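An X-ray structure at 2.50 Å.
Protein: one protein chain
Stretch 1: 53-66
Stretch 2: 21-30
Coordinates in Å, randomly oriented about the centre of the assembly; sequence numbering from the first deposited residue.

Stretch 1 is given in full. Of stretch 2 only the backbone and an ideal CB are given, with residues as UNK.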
# COMPACT_ATOMS: atom_id res chain seq x y z
N GLU A 53 -1.64 7.35 9.69
CA GLU A 53 -2.90 6.79 10.15
C GLU A 53 -2.90 5.30 9.82
O GLU A 53 -2.75 4.93 8.66
CB GLU A 53 -4.08 7.52 9.50
CG GLU A 53 -5.47 6.97 9.78
CD GLU A 53 -6.58 7.73 9.03
OE1 GLU A 53 -6.25 8.73 8.36
OE2 GLU A 53 -7.77 7.35 9.12
N ASN A 54 -3.04 4.44 10.83
CA ASN A 54 -3.10 3.00 10.59
C ASN A 54 -4.50 2.52 10.26
O ASN A 54 -5.47 2.97 10.86
CB ASN A 54 -2.60 2.22 11.80
CG ASN A 54 -1.18 2.55 12.17
OD1 ASN A 54 -0.40 3.04 11.35
ND2 ASN A 54 -0.83 2.29 13.42
N HIS A 55 -4.60 1.59 9.30
CA HIS A 55 -5.85 0.93 8.98
C HIS A 55 -5.66 -0.56 8.87
O HIS A 55 -4.70 -1.02 8.25
CB HIS A 55 -6.43 1.44 7.66
CG HIS A 55 -6.85 2.87 7.69
ND1 HIS A 55 -8.13 3.25 8.03
CD2 HIS A 55 -6.18 4.01 7.42
CE1 HIS A 55 -8.23 4.56 7.97
NE2 HIS A 55 -7.06 5.05 7.60
N PHE A 56 -6.57 -1.32 9.47
CA PHE A 56 -6.52 -2.76 9.34
C PHE A 56 -7.91 -3.33 9.08
O PHE A 56 -8.86 -3.02 9.79
CB PHE A 56 -5.92 -3.40 10.59
CG PHE A 56 -5.88 -4.89 10.52
CD1 PHE A 56 -4.95 -5.53 9.71
CD2 PHE A 56 -6.77 -5.66 11.25
CE1 PHE A 56 -4.92 -6.91 9.64
CE2 PHE A 56 -6.74 -7.03 11.18
CZ PHE A 56 -5.81 -7.66 10.38
N LEU A 57 -8.02 -4.16 8.06
CA LEU A 57 -9.27 -4.80 7.72
C LEU A 57 -9.13 -6.30 7.87
O LEU A 57 -8.31 -6.92 7.20
CB LEU A 57 -9.70 -4.45 6.29
CG LEU A 57 -10.88 -5.26 5.73
CD1 LEU A 57 -12.17 -4.95 6.48
CD2 LEU A 57 -11.06 -5.01 4.24
N ALA A 58 -9.94 -6.88 8.75
CA ALA A 58 -10.05 -8.33 8.85
C ALA A 58 -11.36 -8.78 8.23
O ALA A 58 -12.42 -8.19 8.48
CB ALA A 58 -9.95 -8.79 10.29
N VAL A 59 -11.28 -9.81 7.40
CA VAL A 59 -12.46 -10.32 6.74
C VAL A 59 -12.67 -11.76 7.14
O VAL A 59 -11.74 -12.57 7.09
CB VAL A 59 -12.36 -10.20 5.21
CG1 VAL A 59 -13.65 -10.68 4.55
CG2 VAL A 59 -12.04 -8.76 4.80
N SER A 60 -13.88 -12.09 7.56
CA SER A 60 -14.17 -13.44 8.00
C SER A 60 -15.43 -13.96 7.34
O SER A 60 -16.21 -13.20 6.76
CB SER A 60 -14.31 -13.50 9.53
OG SER A 60 -15.24 -12.53 9.99
N ILE A 61 -15.60 -15.27 7.40
CA ILE A 61 -16.80 -15.93 6.94
C ILE A 61 -17.38 -16.79 8.05
O ILE A 61 -16.66 -17.17 8.98
CB ILE A 61 -16.52 -16.79 5.71
CG1 ILE A 61 -15.45 -17.82 6.04
CG2 ILE A 61 -16.10 -15.92 4.55
CD1 ILE A 61 -15.24 -18.85 4.97
N SER A 62 -18.67 -17.08 7.95
CA SER A 62 -19.32 -18.02 8.86
C SER A 62 -19.55 -19.35 8.15
O SER A 62 -20.41 -19.43 7.28
CB SER A 62 -20.65 -17.45 9.37
OG SER A 62 -20.47 -16.19 10.01
N PRO A 63 -18.79 -20.39 8.52
CA PRO A 63 -18.93 -21.71 7.89
C PRO A 63 -20.36 -22.26 8.01
O PRO A 63 -20.82 -23.03 7.16
CB PRO A 63 -17.95 -22.59 8.66
CG PRO A 63 -16.98 -21.64 9.29
CD PRO A 63 -17.77 -20.40 9.59
N ASN A 64 -21.06 -21.86 9.07
CA ASN A 64 -22.49 -22.12 9.19
C ASN A 64 -23.23 -20.87 9.62
O ASN A 64 -22.94 -20.30 10.68
CB ASN A 64 -22.75 -23.25 10.18
CG ASN A 64 -22.10 -24.55 9.77
OD1 ASN A 64 -22.51 -25.18 8.79
ND2 ASN A 64 -21.08 -24.96 10.52
N GLU A 65 -24.17 -20.43 8.79
CA GLU A 65 -24.96 -19.24 9.08
C GLU A 65 -25.84 -19.46 10.32
O GLU A 65 -26.11 -20.60 10.69
CB GLU A 65 -25.82 -18.87 7.87
CG GLU A 65 -26.15 -17.38 7.77
CD GLU A 65 -26.79 -17.01 6.44
OE1 GLU A 65 -27.03 -17.91 5.61
OE2 GLU A 65 -27.05 -15.80 6.22
N ASN A 66 -26.26 -18.36 10.94
CA ASN A 66 -26.96 -18.39 12.22
C ASN A 66 -26.17 -19.14 13.30
O ASN A 66 -26.74 -19.82 14.15
CB ASN A 66 -28.36 -18.98 12.07
CG ASN A 66 -29.38 -17.96 11.61
OD1 ASN A 66 -29.03 -16.86 11.17
ND2 ASN A 66 -30.66 -18.31 11.71
N UNK A 21 -22.45 -13.95 -1.89
CA UNK A 21 -21.24 -14.10 -1.09
C UNK A 21 -21.40 -13.30 0.19
O UNK A 21 -21.61 -12.09 0.17
CB UNK A 21 -20.00 -13.65 -1.87
N UNK A 22 -21.30 -13.99 1.33
CA UNK A 22 -21.47 -13.35 2.62
C UNK A 22 -20.18 -13.36 3.42
O UNK A 22 -19.61 -14.41 3.67
CB UNK A 22 -22.58 -14.04 3.41
N UNK A 23 -19.72 -12.18 3.81
CA UNK A 23 -18.56 -12.09 4.68
C UNK A 23 -18.82 -11.09 5.80
O UNK A 23 -19.77 -10.32 5.74
CB UNK A 23 -17.32 -11.69 3.88
N UNK A 24 -17.97 -11.11 6.81
CA UNK A 24 -18.05 -10.15 7.90
C UNK A 24 -16.76 -9.33 7.89
O UNK A 24 -15.68 -9.89 7.72
CB UNK A 24 -18.26 -10.85 9.25
N UNK A 25 -16.88 -8.02 8.08
CA UNK A 25 -15.69 -7.17 8.07
C UNK A 25 -15.51 -6.41 9.38
O UNK A 25 -16.48 -5.97 10.01
CB UNK A 25 -15.77 -6.18 6.91
N UNK A 26 -14.26 -6.28 9.78
CA UNK A 26 -13.91 -5.44 10.91
C UNK A 26 -12.75 -4.55 10.47
O UNK A 26 -11.64 -5.01 10.19
CB UNK A 26 -13.55 -6.27 12.14
N UNK A 27 -13.04 -3.27 10.38
CA UNK A 27 -12.08 -2.28 9.98
C UNK A 27 -11.71 -1.46 11.21
O UNK A 27 -12.54 -0.75 11.77
CB UNK A 27 -12.63 -1.40 8.86
N UNK A 28 -10.48 -1.58 11.68
CA UNK A 28 -10.08 -0.76 12.80
C UNK A 28 -9.00 0.19 12.34
O UNK A 28 -8.23 -0.12 11.44
CB UNK A 28 -9.60 -1.62 13.97
N UNK A 29 -8.97 1.38 12.93
CA UNK A 29 -7.98 2.37 12.54
C UNK A 29 -7.47 3.14 13.75
O UNK A 29 -8.02 3.02 14.84
CB UNK A 29 -8.57 3.33 11.51
N UNK A 30 -6.42 3.92 13.54
CA UNK A 30 -5.92 4.80 14.59
C UNK A 30 -5.96 6.23 14.08
O UNK A 30 -5.98 6.47 12.88
CB UNK A 30 -4.50 4.41 15.02

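The two strands run antiparallel, and paired backbone hydrogen bonds fix the register.

Position 21 precedes the strand, and nothing of stretch 1 lies within 5.5 Å of its ideal CB. The contact sets no preference; the residue is V21.

At position 22 CA-to-CB points sideways and the ideal CB is again free of neighbours, but the acidic E65 lies further out. A short side chain would be tolerated, whereas a long basic one could reach the carboxylate. The residue is K22, whose chain extends until NZ forms a salt bridge with E65 OE2 at 2.7 Å. E65 is poorly ordered, so this link is less certain.

Position 23 has its ideal CB 3.9 Å from V59 CG1 and 4.4 Å from I61 CG2. Apart from the backbone carbonyl of S60, the neighbours are aliphatic, which suits valine, isoleucine or leucine, and the extended backbone (-134/166) favours beta-branching. V23 packs CG1 against I61 CG2 at 3.8 Å.

At position 24, paired with S60 through two backbone hydrogen bonds, the ideal CB is 3.5 Å from S60 OG. Serine, threonine or valine would suit, the polar ones matching the hydroxyl neighbour. It is T24; a water hydrogen-bonded to T24 OG1 also makes a weak bond to S62 OG.

Position 25 shares its sheet face with V59 and L57, its ideal CB lying 3.8 Å from L57 CD1. A branched aliphatic would suit it. I25 occupies it, and its CG2 also meets V59 CG2 at 4.2 Å.

Position 26 turns to the other face, beside A58, whose small side chain leaves room, and S60 OG offers a polar group further along. A long polar or basic chain is plausible. R26 extends along the strand, bringing NH1 to 3.6 Å from S60 OG; a water bridges them, donating to S60 OG and accepting a weak bond from NH1.

At position 27, L57 lies across the strand and the imidazole of H55 further along the same face. A hydrophobic residue could cover L57, but a polar ring or amide could also engage H55 ND1. In H27, chi1 t carries NE2 to 2.9 Å from H55 ND1, a hydrogen bond in which either could donate.

Position 28 pairs with F56, inviting an aliphatic or aromatic residue. I28 sets CG1 4.0 Å from F56 CB and at the edge of the ring.

At position 29 the ideal CB is 3.2 Å from N54 O and 3.5 Å from H55 ND1. With the H55 ring and the E53 carboxylate close by, a small side chain fits most easily and a polar one has partners. S29 donates through OG to a water that also donates to E53 OE2.

Position 30 lies beside N54, whose backbone N has no carbonyl of position 30 in reach and can donate to a side-chain acceptor. Serine, threonine or a short amide could serve; S30 OG accepts from N54 N at 3.1 Å.

Stretch 2 21-30: VKVTIRHISS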
# COMPACT_ATOMS: atom_id res chain seq x y z
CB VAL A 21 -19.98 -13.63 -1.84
CG1 VAL A 21 -18.77 -13.70 -0.93
CG2 VAL A 21 -19.76 -14.46 -3.09
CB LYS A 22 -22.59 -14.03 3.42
CG LYS A 22 -23.92 -14.04 2.70
CD LYS A 22 -24.99 -14.79 3.49
CE LYS A 22 -26.33 -14.71 2.79
NZ LYS A 22 -27.40 -15.35 3.60
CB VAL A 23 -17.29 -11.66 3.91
CG1 VAL A 23 -16.95 -12.68 2.82
CG2 VAL A 23 -17.48 -10.27 3.31
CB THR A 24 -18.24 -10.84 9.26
OG1 THR A 24 -19.45 -11.60 9.25
CG2 THR A 24 -18.28 -9.82 10.40
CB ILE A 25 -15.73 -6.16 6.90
CG1 ILE A 25 -16.97 -5.28 6.99
CG2 ILE A 25 -15.69 -6.89 5.59
CD1 ILE A 25 -16.92 -4.09 6.07
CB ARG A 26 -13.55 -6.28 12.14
CG ARG A 26 -14.74 -7.08 12.66
CD ARG A 26 -14.40 -8.01 13.83
NE ARG A 26 -15.60 -8.66 14.36
CZ ARG A 26 -16.07 -9.83 13.95
NH1 ARG A 26 -15.43 -10.51 13.01
NH2 ARG A 26 -17.17 -10.33 14.49
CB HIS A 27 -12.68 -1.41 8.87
CG HIS A 27 -11.86 -0.22 8.51
ND1 HIS A 27 -12.38 0.86 7.83
CD2 HIS A 27 -10.56 0.08 8.73
CE1 HIS A 27 -11.44 1.77 7.66
NE2 HIS A 27 -10.32 1.32 8.20
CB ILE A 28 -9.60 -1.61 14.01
CG1 ILE A 28 -8.33 -2.38 13.68
CG2 ILE A 28 -10.70 -2.58 14.47
CD1 ILE A 28 -7.80 -3.15 14.86
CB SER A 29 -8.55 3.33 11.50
OG SER A 29 -9.50 4.22 12.06
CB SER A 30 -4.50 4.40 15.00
OG SER A 30 -3.60 4.52 13.91
O HOH W 1 -20.05 -15.87 5.98
O HOH W 2 -20.34 -13.76 7.70
O HOH W 3 -14.01 -9.91 10.42
O HOH W 4 -8.67 6.74 11.83
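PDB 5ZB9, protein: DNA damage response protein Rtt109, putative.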